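Local coordinates for protein sulfhydryl oxidase 1 (Homo sapiens, PDB 3LLI) that catalyses the oxidation of thiols to disulfides, using bound FAD to pass the electrons on to molecular oxygen, which is reduced to hydrogen peroxide, at residues Ala153-Val158 with His170-Ala175; Leu52-Pro57 with Ser141-Lys146; Arg11-Met16 with Asn254-Phe259. All coordinates share one frame; numbering follows the deposited sequence.

Interaction 1: Ala153-Val158 with His170-Ala175. With FAD (flavin-adenine dinucleotide), chain B.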
loop_
_atom_site.group_PDB
_atom_site.type_symbol
_atom_site.label_atom_id
_atom_site.label_comp_id
_atom_site.label_asym_id
_atom_site.label_seq_id
_atom_site.Cartn_x
_atom_site.Cartn_y
_atom_site.Cartn_z
ATOM N N ALA A 153 7.997 0.602 -6.977
ATOM C CA ALA A 153 8.402 0.396 -5.588
ATOM C C ALA A 153 7.471 -0.647 -4.987
ATOM O O ALA A 153 7.906 -1.557 -4.283
ATOM C CB ALA A 153 8.302 1.701 -4.789
ATOM N N ILE A 154 6.182 -0.507 -5.277
ATOM C CA ILE A 154 5.181 -1.427 -4.769
ATOM C C ILE A 154 5.402 -2.818 -5.345
ATOM O O ILE A 154 5.196 -3.824 -4.660
ATOM C CB ILE A 154 3.765 -0.924 -5.113
ATOM C CG1 ILE A 154 3.519 0.432 -4.417
ATOM C CG2 ILE A 154 2.729 -1.966 -4.716
ATOM C CD1 ILE A 154 2.174 1.073 -4.762
ATOM N N ARG A 155 5.835 -2.877 -6.601
ATOM C CA ARG A 155 6.088 -4.168 -7.239
ATOM C C ARG A 155 7.302 -4.822 -6.577
ATOM O O ARG A 155 7.284 -6.007 -6.251
ATOM C CB ARG A 155 6.349 -3.982 -8.729
ATOM C CG ARG A 155 6.572 -5.284 -9.481
ATOM C CD ARG A 155 6.895 -5.007 -10.938
ATOM N NE ARG A 155 6.803 -6.217 -11.747
ATOM C CZ ARG A 155 6.978 -6.252 -13.066
ATOM N NH1 ARG A 155 7.263 -5.139 -13.739
ATOM N NH2 ARG A 155 6.852 -7.400 -13.713
ATOM N N GLY A 156 8.347 -4.027 -6.374
ATOM C CA GLY A 156 9.557 -4.522 -5.747
ATOM C C GLY A 156 9.307 -5.046 -4.338
ATOM O O GLY A 156 9.796 -6.121 -3.981
ATOM N N TYR A 157 8.545 -4.293 -3.539
ATOM C CA TYR A 157 8.257 -4.703 -2.173
ATOM C C TYR A 157 7.522 -6.030 -2.120
ATOM O O TYR A 157 7.860 -6.903 -1.309
ATOM C CB TYR A 157 7.394 -3.679 -1.434
ATOM C CG TYR A 157 7.065 -4.150 -0.037
ATOM C CD1 TYR A 157 8.005 -4.032 0.987
ATOM C CD2 TYR A 157 5.868 -4.794 0.239
ATOM C CE1 TYR A 157 7.765 -4.545 2.253
ATOM C CE2 TYR A 157 5.610 -5.322 1.517
ATOM C CZ TYR A 157 6.570 -5.188 2.515
ATOM O OH TYR A 157 6.341 -5.673 3.780
ATOM N N VAL A 158 6.499 -6.170 -2.964
ATOM C CA VAL A 158 5.712 -7.394 -2.994
ATOM C C VAL A 158 6.563 -8.626 -3.314
ATOM O O VAL A 158 6.410 -9.684 -2.694
ATOM C CB VAL A 158 4.596 -7.310 -4.039
ATOM C CG1 VAL A 158 3.939 -8.685 -4.199
ATOM C CG2 VAL A 158 3.569 -6.269 -3.621
ATOM N N HIS A 170 0.611 -13.910 -7.903
ATOM C CA HIS A 170 -0.538 -13.396 -8.651
ATOM C C HIS A 170 -0.444 -11.899 -8.991
ATOM O O HIS A 170 -0.957 -11.464 -10.027
ATOM C CB HIS A 170 -1.842 -13.687 -7.896
ATOM C CG HIS A 170 -2.249 -15.130 -7.934
ATOM N ND1 HIS A 170 -3.370 -15.609 -7.291
ATOM C CD2 HIS A 170 -1.687 -16.198 -8.550
ATOM C CE1 HIS A 170 -3.480 -16.907 -7.504
ATOM N NE2 HIS A 170 -2.471 -17.290 -8.268
ATOM N N PHE A 171 0.196 -11.112 -8.125
ATOM C CA PHE A 171 0.367 -9.676 -8.387
ATOM C C PHE A 171 1.381 -9.526 -9.512
ATOM O O PHE A 171 1.151 -8.807 -10.486
ATOM C CB PHE A 171 0.903 -8.940 -7.157
ATOM C CG PHE A 171 1.150 -7.457 -7.381
ATOM C CD1 PHE A 171 0.126 -6.527 -7.210
ATOM C CD2 PHE A 171 2.404 -6.995 -7.756
ATOM C CE1 PHE A 171 0.352 -5.154 -7.405
ATOM C CE2 PHE A 171 2.641 -5.621 -7.958
ATOM C CZ PHE A 171 1.611 -4.702 -7.780
ATOM N N GLU A 172 2.511 -10.209 -9.358
ATOM C CA GLU A 172 3.582 -10.156 -10.339
ATOM C C GLU A 172 3.082 -10.605 -11.717
ATOM O O GLU A 172 3.554 -10.119 -12.748
ATOM C CB GLU A 172 4.741 -11.029 -9.858
ATOM C CG GLU A 172 5.946 -11.068 -10.768
ATOM C CD GLU A 172 6.450 -9.688 -11.133
ATOM O OE1 GLU A 172 6.232 -8.743 -10.351
ATOM O OE2 GLU A 172 7.077 -9.552 -12.199
ATOM N N GLN A 173 2.127 -11.528 -11.751
ATOM C CA GLN A 173 1.594 -11.963 -13.044
ATOM C C GLN A 173 0.919 -10.743 -13.704
ATOM O O GLN A 173 1.171 -10.442 -14.869
ATOM C CB GLN A 173 0.604 -13.120 -12.850
ATOM C CG GLN A 173 1.248 -14.377 -12.256
ATOM C CD GLN A 173 0.261 -15.497 -11.998
ATOM O OE1 GLN A 173 -0.907 -15.260 -11.714
ATOM N NE2 GLN A 173 0.739 -16.731 -12.069
ATOM N N MET A 174 0.082 -10.026 -12.950
ATOM C CA MET A 174 -0.587 -8.828 -13.468
ATOM C C MET A 174 0.471 -7.782 -13.834
ATOM O O MET A 174 0.434 -7.172 -14.909
ATOM C CB MET A 174 -1.536 -8.246 -12.416
ATOM C CG MET A 174 -2.582 -9.223 -11.948
ATOM S SD MET A 174 -3.888 -8.484 -10.978
ATOM C CE MET A 174 -3.000 -8.094 -9.422
ATOM N N ALA A 175 1.425 -7.592 -12.934
ATOM C CA ALA A 175 2.506 -6.630 -13.134
ATOM C C ALA A 175 3.233 -6.813 -14.461
ATOM O O ALA A 175 3.248 -5.908 -15.301
ATOM C CB ALA A 175 3.501 -6.737 -11.990
HETATM P PA FAD B . -8.856 -6.701 0.566
HETATM O O1A FAD B . -7.666 -6.933 1.427
HETATM O O2A FAD B . -8.976 -7.235 -0.818
HETATM O O5B FAD B . -9.179 -5.167 0.477
HETATM C C5B FAD B . -8.783 -4.174 1.426
HETATM C C4B FAD B . -9.892 -3.163 1.309
HETATM O O4B FAD B . -9.462 -2.254 0.259
HETATM C C3B FAD B . -11.416 -3.415 1.244
HETATM O O3B FAD B . -12.063 -3.671 2.490
HETATM C C2B FAD B . -11.836 -2.230 0.499
HETATM O O2B FAD B . -12.135 -1.109 1.274
HETATM C C1B FAD B . -10.661 -1.869 -0.423
HETATM N N9A FAD B . -10.628 -2.375 -1.759
HETATM C C8A FAD B . -11.177 -3.535 -2.365
HETATM N N7A FAD B . -10.983 -3.664 -3.637
HETATM C C5A FAD B . -10.261 -2.515 -3.934
HETATM C C6A FAD B . -9.786 -2.050 -5.175
HETATM N N6A FAD B . -9.996 -2.688 -6.334
HETATM N N1A FAD B . -9.106 -0.849 -5.247
HETATM C C2A FAD B . -8.922 -0.035 -4.171
HETATM N N3A FAD B . -9.396 -0.490 -2.930
HETATM C C4A FAD B . -10.063 -1.753 -2.875
HETATM N N1 FAD B . -4.890 -13.937 -1.365
HETATM C C2 FAD B . -5.123 -15.198 -1.872
HETATM O O2 FAD B . -5.797 -15.967 -1.166
HETATM N N3 FAD B . -4.550 -15.343 -3.129
HETATM C C4 FAD B . -3.811 -14.393 -3.873
HETATM O O4 FAD B . -3.314 -14.713 -5.005
HETATM C C4X FAD B . -3.632 -13.161 -3.278
HETATM N N5 FAD B . -2.809 -12.166 -3.899
HETATM C C5X FAD B . -2.484 -10.922 -3.295
HETATM C C6 FAD B . -1.571 -10.078 -3.958
HETATM C C7 FAD B . -1.267 -8.823 -3.361
HETATM C C7M FAD B . -0.268 -7.963 -4.134
HETATM C C8 FAD B . -1.866 -8.420 -2.130
HETATM C C8M FAD B . -1.704 -7.126 -1.358
HETATM C C9 FAD B . -2.739 -9.298 -1.487
HETATM C C9A FAD B . -3.068 -10.590 -1.974
HETATM N N10 FAD B . -3.967 -11.669 -1.485
HETATM C C10 FAD B . -4.192 -12.925 -1.983
HETATM C "C1'" FAD B . -4.807 -11.308 -0.388
HETATM C "C2'" FAD B . -6.157 -10.724 -0.677
HETATM O "O2'" FAD B . -6.094 -9.838 -1.823
HETATM C "C3'" FAD B . -6.858 -9.983 0.419
HETATM O "O3'" FAD B . -6.016 -8.953 0.927
HETATM C "C4'" FAD B . -7.503 -10.745 1.564
HETATM O "O4'" FAD B . -8.182 -11.940 1.071
HETATM C "C5'" FAD B . -8.363 -10.003 2.495
HETATM O "O5'" FAD B . -9.498 -9.560 1.749
HETATM P P FAD B . -10.486 -8.451 2.200
HETATM O O1P FAD B . -11.784 -8.970 1.767
HETATM O O2P FAD B . -10.380 -8.130 3.648
HETATM O O3P FAD B . -10.161 -7.097 1.391
HETATM O O HOH W 1 6.128 -8.098 -7.675
#

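Interaction 2: Leu52-Pro57 with Ser141-Lys146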
loop_
_atom_site.group_PDB
_atom_site.type_symbol
_atom_site.label_atom_id
_atom_site.label_comp_id
_atom_site.label_asym_id
_atom_site.label_seq_id
_atom_site.Cartn_x
_atom_site.Cartn_y
_atom_site.Cartn_z
ATOM N N LEU A 52 7.525 5.733 1.030
ATOM C CA LEU A 52 6.744 5.894 2.247
ATOM C C LEU A 52 6.962 7.286 2.812
ATOM O O LEU A 52 6.002 8.022 3.044
ATOM C CB LEU A 52 7.159 4.868 3.308
ATOM C CG LEU A 52 6.851 3.395 3.046
ATOM C CD1 LEU A 52 7.381 2.565 4.203
ATOM C CD2 LEU A 52 5.354 3.200 2.895
ATOM N N ALA A 53 8.232 7.633 3.024
ATOM C CA ALA A 53 8.617 8.925 3.589
ATOM C C ALA A 53 7.966 10.095 2.872
ATOM O O ALA A 53 7.536 11.063 3.505
ATOM C CB ALA A 53 10.136 9.086 3.547
ATOM N N LYS A 54 7.887 10.002 1.552
ATOM C CA LYS A 54 7.311 11.075 0.770
ATOM C C LYS A 54 5.795 11.062 0.606
ATOM O O LYS A 54 5.159 12.123 0.643
ATOM C CB LYS A 54 7.944 11.110 -0.618
ATOM C CG LYS A 54 7.418 12.249 -1.452
ATOM C CD LYS A 54 7.979 12.248 -2.852
ATOM C CE LYS A 54 7.540 13.513 -3.580
ATOM N NZ LYS A 54 7.954 13.507 -5.004
ATOM N N TYR A 55 5.210 9.878 0.447
ATOM C CA TYR A 55 3.776 9.787 0.214
ATOM C C TYR A 55 2.903 9.206 1.312
ATOM O O TYR A 55 1.673 9.320 1.247
ATOM C CB TYR A 55 3.529 9.021 -1.085
ATOM C CG TYR A 55 4.130 9.701 -2.285
ATOM C CD1 TYR A 55 3.631 10.926 -2.737
ATOM C CD2 TYR A 55 5.200 9.131 -2.970
ATOM C CE1 TYR A 55 4.185 11.564 -3.849
ATOM C CE2 TYR A 55 5.763 9.759 -4.083
ATOM C CZ TYR A 55 5.246 10.973 -4.517
ATOM O OH TYR A 55 5.771 11.582 -5.630
ATOM N N PHE A 56 3.498 8.565 2.307
ATOM C CA PHE A 56 2.663 8.023 3.361
ATOM C C PHE A 56 1.916 9.225 3.974
ATOM O O PHE A 56 2.524 10.266 4.239
ATOM C CB PHE A 56 3.507 7.331 4.427
ATOM C CG PHE A 56 2.685 6.717 5.521
ATOM C CD1 PHE A 56 2.027 5.504 5.317
ATOM C CD2 PHE A 56 2.524 7.377 6.740
ATOM C CE1 PHE A 56 1.220 4.953 6.307
ATOM C CE2 PHE A 56 1.720 6.839 7.740
ATOM C CZ PHE A 56 1.062 5.621 7.529
ATOM N N PRO A 57 0.592 9.102 4.188
ATOM C CA PRO A 57 -0.197 10.206 4.763
ATOM C C PRO A 57 -0.065 10.247 6.275
ATOM O O PRO A 57 -1.057 10.242 6.992
ATOM C CB PRO A 57 -1.618 9.860 4.325
ATOM C CG PRO A 57 -1.630 8.379 4.491
ATOM C CD PRO A 57 -0.278 7.953 3.878
ATOM N N SER A 141 9.403 18.171 -13.186
ATOM C CA SER A 141 10.112 16.945 -13.528
ATOM C C SER A 141 10.775 16.252 -12.336
ATOM O O SER A 141 10.720 15.025 -12.220
ATOM C CB SER A 141 11.165 17.236 -14.597
ATOM O OG SER A 141 12.176 18.084 -14.086
ATOM N N GLN A 142 11.398 17.034 -11.456
ATOM C CA GLN A 142 12.072 16.477 -10.285
ATOM C C GLN A 142 11.136 15.605 -9.451
ATOM O O GLN A 142 11.516 14.518 -9.013
ATOM C CB GLN A 142 12.639 17.594 -9.402
ATOM C CG GLN A 142 13.647 18.508 -10.087
ATOM C CD GLN A 142 13.019 19.373 -11.165
ATOM O OE1 GLN A 142 11.993 20.021 -10.939
ATOM N NE2 GLN A 142 13.638 19.395 -12.341
ATOM N N GLU A 143 9.913 16.084 -9.230
ATOM C CA GLU A 143 8.935 15.329 -8.449
ATOM C C GLU A 143 8.065 14.440 -9.336
ATOM O O GLU A 143 7.400 13.523 -8.848
ATOM C CB GLU A 143 8.055 16.275 -7.631
ATOM C CG GLU A 143 6.962 15.561 -6.852
ATOM C CD GLU A 143 6.287 16.450 -5.831
ATOM O OE1 GLU A 143 5.783 17.526 -6.218
ATOM O OE2 GLU A 143 6.259 16.067 -4.641
ATOM N N ALA A 144 8.070 14.716 -10.639
ATOM C CA ALA A 144 7.300 13.923 -11.590
ATOM C C ALA A 144 8.009 12.583 -11.739
ATOM O O ALA A 144 7.443 11.620 -12.261
ATOM C CB ALA A 144 7.227 14.631 -12.935
ATOM N N ALA A 145 9.257 12.539 -11.275
ATOM C CA ALA A 145 10.070 11.329 -11.332
ATOM C C ALA A 145 9.881 10.536 -10.043
ATOM O O ALA A 145 9.937 9.307 -10.050
ATOM C CB ALA A 145 11.545 11.688 -11.525
ATOM N N LYS A 146 9.655 11.245 -8.939
ATOM C CA LYS A 146 9.439 10.595 -7.652
ATOM C C LYS A 146 8.074 9.919 -7.640
ATOM O O LYS A 146 7.891 8.872 -7.014
ATOM C CB LYS A 146 9.522 11.611 -6.509
ATOM C CG LYS A 146 10.938 12.076 -6.180
ATOM C CD LYS A 146 10.953 12.998 -4.964
ATOM C CE LYS A 146 12.371 13.318 -4.515
ATOM N NZ LYS A 146 12.394 14.254 -3.356
#

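Interaction 3: Arg11-Met16 with Asn254-Phe259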
loop_
_atom_site.group_PDB
_atom_site.type_symbol
_atom_site.label_atom_id
_atom_site.label_comp_id
_atom_site.label_asym_id
_atom_site.label_seq_id
_atom_site.Cartn_x
_atom_site.Cartn_y
_atom_site.Cartn_z
ATOM N N ARG A 11 -16.896 1.161 5.976
ATOM C CA ARG A 11 -16.332 0.755 4.689
ATOM C C ARG A 11 -15.851 1.923 3.835
ATOM O O ARG A 11 -14.975 1.756 2.990
ATOM C CB ARG A 11 -17.349 -0.068 3.895
ATOM C CG ARG A 11 -17.483 -1.513 4.345
ATOM C CD ARG A 11 -18.556 -2.238 3.535
ATOM N NE ARG A 11 -18.558 -3.682 3.770
ATOM C CZ ARG A 11 -17.598 -4.512 3.365
ATOM N NH1 ARG A 11 -16.549 -4.047 2.698
ATOM N NH2 ARG A 11 -17.685 -5.809 3.626
ATOM N N SER A 12 -16.425 3.100 4.048
ATOM C CA SER A 12 -16.033 4.285 3.289
ATOM C C SER A 12 -14.880 4.999 3.986
ATOM O O SER A 12 -14.215 5.853 3.398
ATOM C CB SER A 12 -17.214 5.254 3.164
ATOM O OG SER A 12 -17.557 5.809 4.426
ATOM N N LYS A 13 -14.645 4.634 5.241
ATOM C CA LYS A 13 -13.600 5.254 6.035
ATOM C C LYS A 13 -12.312 4.447 6.167
ATOM O O LYS A 13 -12.328 3.215 6.197
ATOM C CB LYS A 13 -14.140 5.575 7.437
ATOM C CG LYS A 13 -15.135 6.724 7.468
ATOM C CD LYS A 13 -14.461 8.007 7.007
ATOM C CE LYS A 13 -15.437 9.167 6.896
ATOM N NZ LYS A 13 -14.774 10.398 6.360
ATOM N N ILE A 14 -11.202 5.177 6.242
ATOM C CA ILE A 14 -9.880 4.597 6.408
ATOM C C ILE A 14 -9.411 4.928 7.825
ATOM O O ILE A 14 -9.462 6.086 8.246
ATOM C CB ILE A 14 -8.875 5.185 5.399
ATOM C CG1 ILE A 14 -9.251 4.758 3.977
ATOM C CG2 ILE A 14 -7.466 4.722 5.748
ATOM C CD1 ILE A 14 -8.196 5.082 2.935
ATOM N N TYR A 15 -8.960 3.917 8.559
ATOM C CA TYR A 15 -8.501 4.125 9.925
ATOM C C TYR A 15 -6.986 4.193 10.033
ATOM O O TYR A 15 -6.280 3.258 9.656
ATOM C CB TYR A 15 -9.039 3.016 10.821
ATOM C CG TYR A 15 -10.547 2.995 10.863
ATOM C CD1 TYR A 15 -11.251 3.805 11.760
ATOM C CD2 TYR A 15 -11.276 2.229 9.955
ATOM C CE1 TYR A 15 -12.645 3.854 11.746
ATOM C CE2 TYR A 15 -12.671 2.271 9.931
ATOM C CZ TYR A 15 -13.347 3.085 10.827
ATOM O OH TYR A 15 -14.723 3.141 10.791
ATOM N N MET A 16 -6.497 5.311 10.560
ATOM C CA MET A 16 -5.070 5.527 10.730
ATOM C C MET A 16 -4.415 4.327 11.413
ATOM O O MET A 16 -3.237 4.055 11.197
ATOM C CB MET A 16 -4.835 6.798 11.554
ATOM C CG MET A 16 -3.384 7.270 11.573
ATOM S SD MET A 16 -2.744 7.528 9.911
ATOM C CE MET A 16 -3.180 9.243 9.595
ATOM N N ASN A 254 -10.255 11.789 4.487
ATOM C CA ASN A 254 -11.125 10.652 4.757
ATOM C C ASN A 254 -10.528 9.735 5.819
ATOM O O ASN A 254 -11.123 8.715 6.174
ATOM C CB ASN A 254 -11.413 9.862 3.471
ATOM C CG ASN A 254 -12.262 8.618 3.728
ATOM O OD1 ASN A 254 -13.253 8.666 4.466
ATOM N ND2 ASN A 254 -11.879 7.498 3.119
ATOM N N ILE A 255 -9.360 10.104 6.342
ATOM C CA ILE A 255 -8.713 9.284 7.365
ATOM C C ILE A 255 -9.221 9.593 8.766
ATOM O O ILE A 255 -9.199 10.740 9.217
ATOM C CB ILE A 255 -7.173 9.468 7.379
ATOM C CG1 ILE A 255 -6.582 9.177 6.000
ATOM C CG2 ILE A 255 -6.553 8.514 8.389
ATOM C CD1 ILE A 255 -5.077 9.351 5.937
ATOM N N ILE A 256 -9.676 8.560 9.459
ATOM C CA ILE A 256 -10.164 8.717 10.814
ATOM C C ILE A 256 -8.963 8.558 11.735
ATOM O O ILE A 256 -8.552 7.439 12.048
ATOM C CB ILE A 256 -11.235 7.657 11.131
ATOM C CG1 ILE A 256 -12.480 7.938 10.287
ATOM C CG2 ILE A 256 -11.567 7.661 12.617
ATOM C CD1 ILE A 256 -13.620 6.976 10.521
ATOM N N LEU A 257 -8.391 9.687 12.144
ATOM C CA LEU A 257 -7.225 9.687 13.023
ATOM C C LEU A 257 -7.485 8.884 14.282
ATOM O O LEU A 257 -8.570 8.936 14.857
ATOM C CB LEU A 257 -6.831 11.114 13.397
ATOM C CG LEU A 257 -6.394 11.983 12.219
ATOM C CD1 LEU A 257 -6.133 13.409 12.696
ATOM C CD2 LEU A 257 -5.145 11.390 11.586
ATOM N N ASP A 258 -6.478 8.135 14.706
ATOM C CA ASP A 258 -6.612 7.314 15.895
ATOM C C ASP A 258 -6.269 8.146 17.120
ATOM O O ASP A 258 -5.124 8.164 17.573
ATOM C CB ASP A 258 -5.686 6.100 15.800
ATOM C CG ASP A 258 -6.102 4.987 16.728
ATOM O OD1 ASP A 258 -7.272 4.553 16.634
ATOM O OD2 ASP A 258 -5.266 4.547 17.544
ATOM N N PHE A 259 -7.274 8.843 17.642
ATOM C CA PHE A 259 -7.097 9.687 18.816
ATOM C C PHE A 259 -7.309 8.869 20.084
ATOM O O PHE A 259 -7.655 7.673 19.963
ATOM C CB PHE A 259 -8.080 10.857 18.769
#

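Interaction 1: Ala153-Val158 with His170-Ala175
The Phe171 ring overlaps the flank of helix 153-158. Arg155 CA comes within 3.8 Å of Phe171 CE2, obliquely to the ring, Val158 CG2 covers one ring face, and Ile154 CG2 approaches CZ obliquely at 4.3 Å. With CG anti to the backbone N (chi1 178°), the ring reaches out to the neighbouring helix, while its CB stays 3.4 Å from the C7M methyl of FAD; the side chain thus fills the join between helix pair and flavin. Helices 153-158 and 170-175 run roughly antiparallel, their axes 10.3 Å apart, and the connection between the segments contains the CxxC motif of Erv-type oxidases, at the start of helix 165-178. Phe126 of helix 118-134 and Leu192 of helix 185-203 extend the apolar layer.

Farther from the flavin, the extended Arg155 grips the Glu172 carboxylate side-on. Arg155 NE meets the syn lone pair of Glu172 OE1 almost straight at 2.9 Å, and NH2 reaches OE2 at 2.6 Å but from out of the carboxylate plane. The two flat groups lie 21° from coplanar, with Ala175 CB over one guanidinium face. A water also donates to Glu172 OE1 and to Arg155 O, at 2.8 Å from each. Two charged bonds and a water would probably keep this carboxylate ionised and fix its rotation.

Interaction 2: Leu52-Pro57 with Ser141-Lys146
Tyr55 presents its ring edge to Lys146: the backbone O of Lys146 lies near the ring plane, 3.7 Å from Tyr55 CE2, and the Lys146 carbonyl C is 3.5 Å from the Tyr55 OH. Over the centre of one ring face sits CG of Lys54, the preceding residue, 3.8 Å above the plane, on the lysine's way to helix 141-146. The Tyr55 side chain also touches Gln136 and Ala147, from loops.

Lys54 is stretched out in full, with CG anti to the backbone N (chi1 -178°) and every later torsion likewise extended. This brings its ammonium group to Glu143, where it forms a salt bridge to Glu143 OE2 and a hydrogen bond to Tyr55 OH; NZ is modelled too close to a neighbour, so its exact place, and with it the detail of both bonds, is doubtful. The contact joins the C-terminal end of the long helix 39-55, of the region usually regarded as a degenerate Erv-like domain in QSOX enzymes, to the short helix 141-146 of the Erv/Alr-type region. The chain leaves helical geometry at Phe56, and Tyr55 O is taken up by Gln132 NE2, which also ties this helix end to helix 118-134.

Lys146 crosses Lys54 at about a right angle, its CD 3.7 Å from Lys54 CD, and the two ammonium nitrogens, NZ to NZ, are 4.8 Å apart. A methionine in place of Lys54 would probably leave the Glu143 carboxylate without this cationic mate and Tyr55 OH without the lysine's hydrogen bond. Glu143, also extended, brings its carboxylate across the lysine chain obliquely, while its side chain touches Gln136.

Interaction 3: Arg11-Met16 with Asn254-Phe259
Ile256 pushes its CD1 methyl into a hollow walled by Lys13 and Tyr15. The fit is tight on the lysine side, where CD1 is 3.4 Å from Lys13 CG, and on the other side it meets Tyr15 CE1 at 3.5 Å, obliquely to the ring. The Tyr15 and Ile256 side chains run alongside one another in the same sense; the Tyr15 hydroxyl is held by Asp10 N.

A second bump is the Met16 methyl. Bends at chi2 (56°) and chi3 (89°) fold the chain so that CE lies against both Ile255 CG2, at 3.7 Å, and Leu257 CD2, at 3.5 Å. Ile14 and Ile255 share the sheet face that looks toward Phe128 of helix 118-134, while Tyr15 and Ile256 occupy the reverse face.

Asn254 meets Ser12, ahead of strand 14-15. Its ND2 donates to Ser12 O at 2.9 Å, within the carbonyl plane but with a bent N-H angle of 145°, and also to His249 O, so this amide nitrogen is gripped twice. Between the strands, Ile256 N donates to Ile14 O at 2.8 Å, and Met16 N reaches Ile256 O only weakly.

Tyr15 is the N-cap of helix 16-30, so the first strand passes directly into that helix. The arrangement is a minimal two-stranded parallel sheet, pairing the two ends of the modelled chain beside an otherwise largely helical fold.

How the interactions relate
From the N terminus, strand 14-15 opens interaction 3, whose partner comes only at 255-256, so this contact closes a loop of nearly the whole chain and encloses the other two. Interaction 2 opens at the end of helix 39-55 and closes at helix 141-146 after 83 intervening residues. Interaction 1 then follows in series on the next two helices, 150-160 and 165-178, closing a short connection of 11 residues. None of the loops cross. Interactions 2 and 3 touch where Pro57 packs against Met16 and Ile255; interactions 1 and 3 sit on opposite sides of the chain's centre. Together they tie the two chain ends, helix 39-55 and helices 141-146, 150-160 and 165-178.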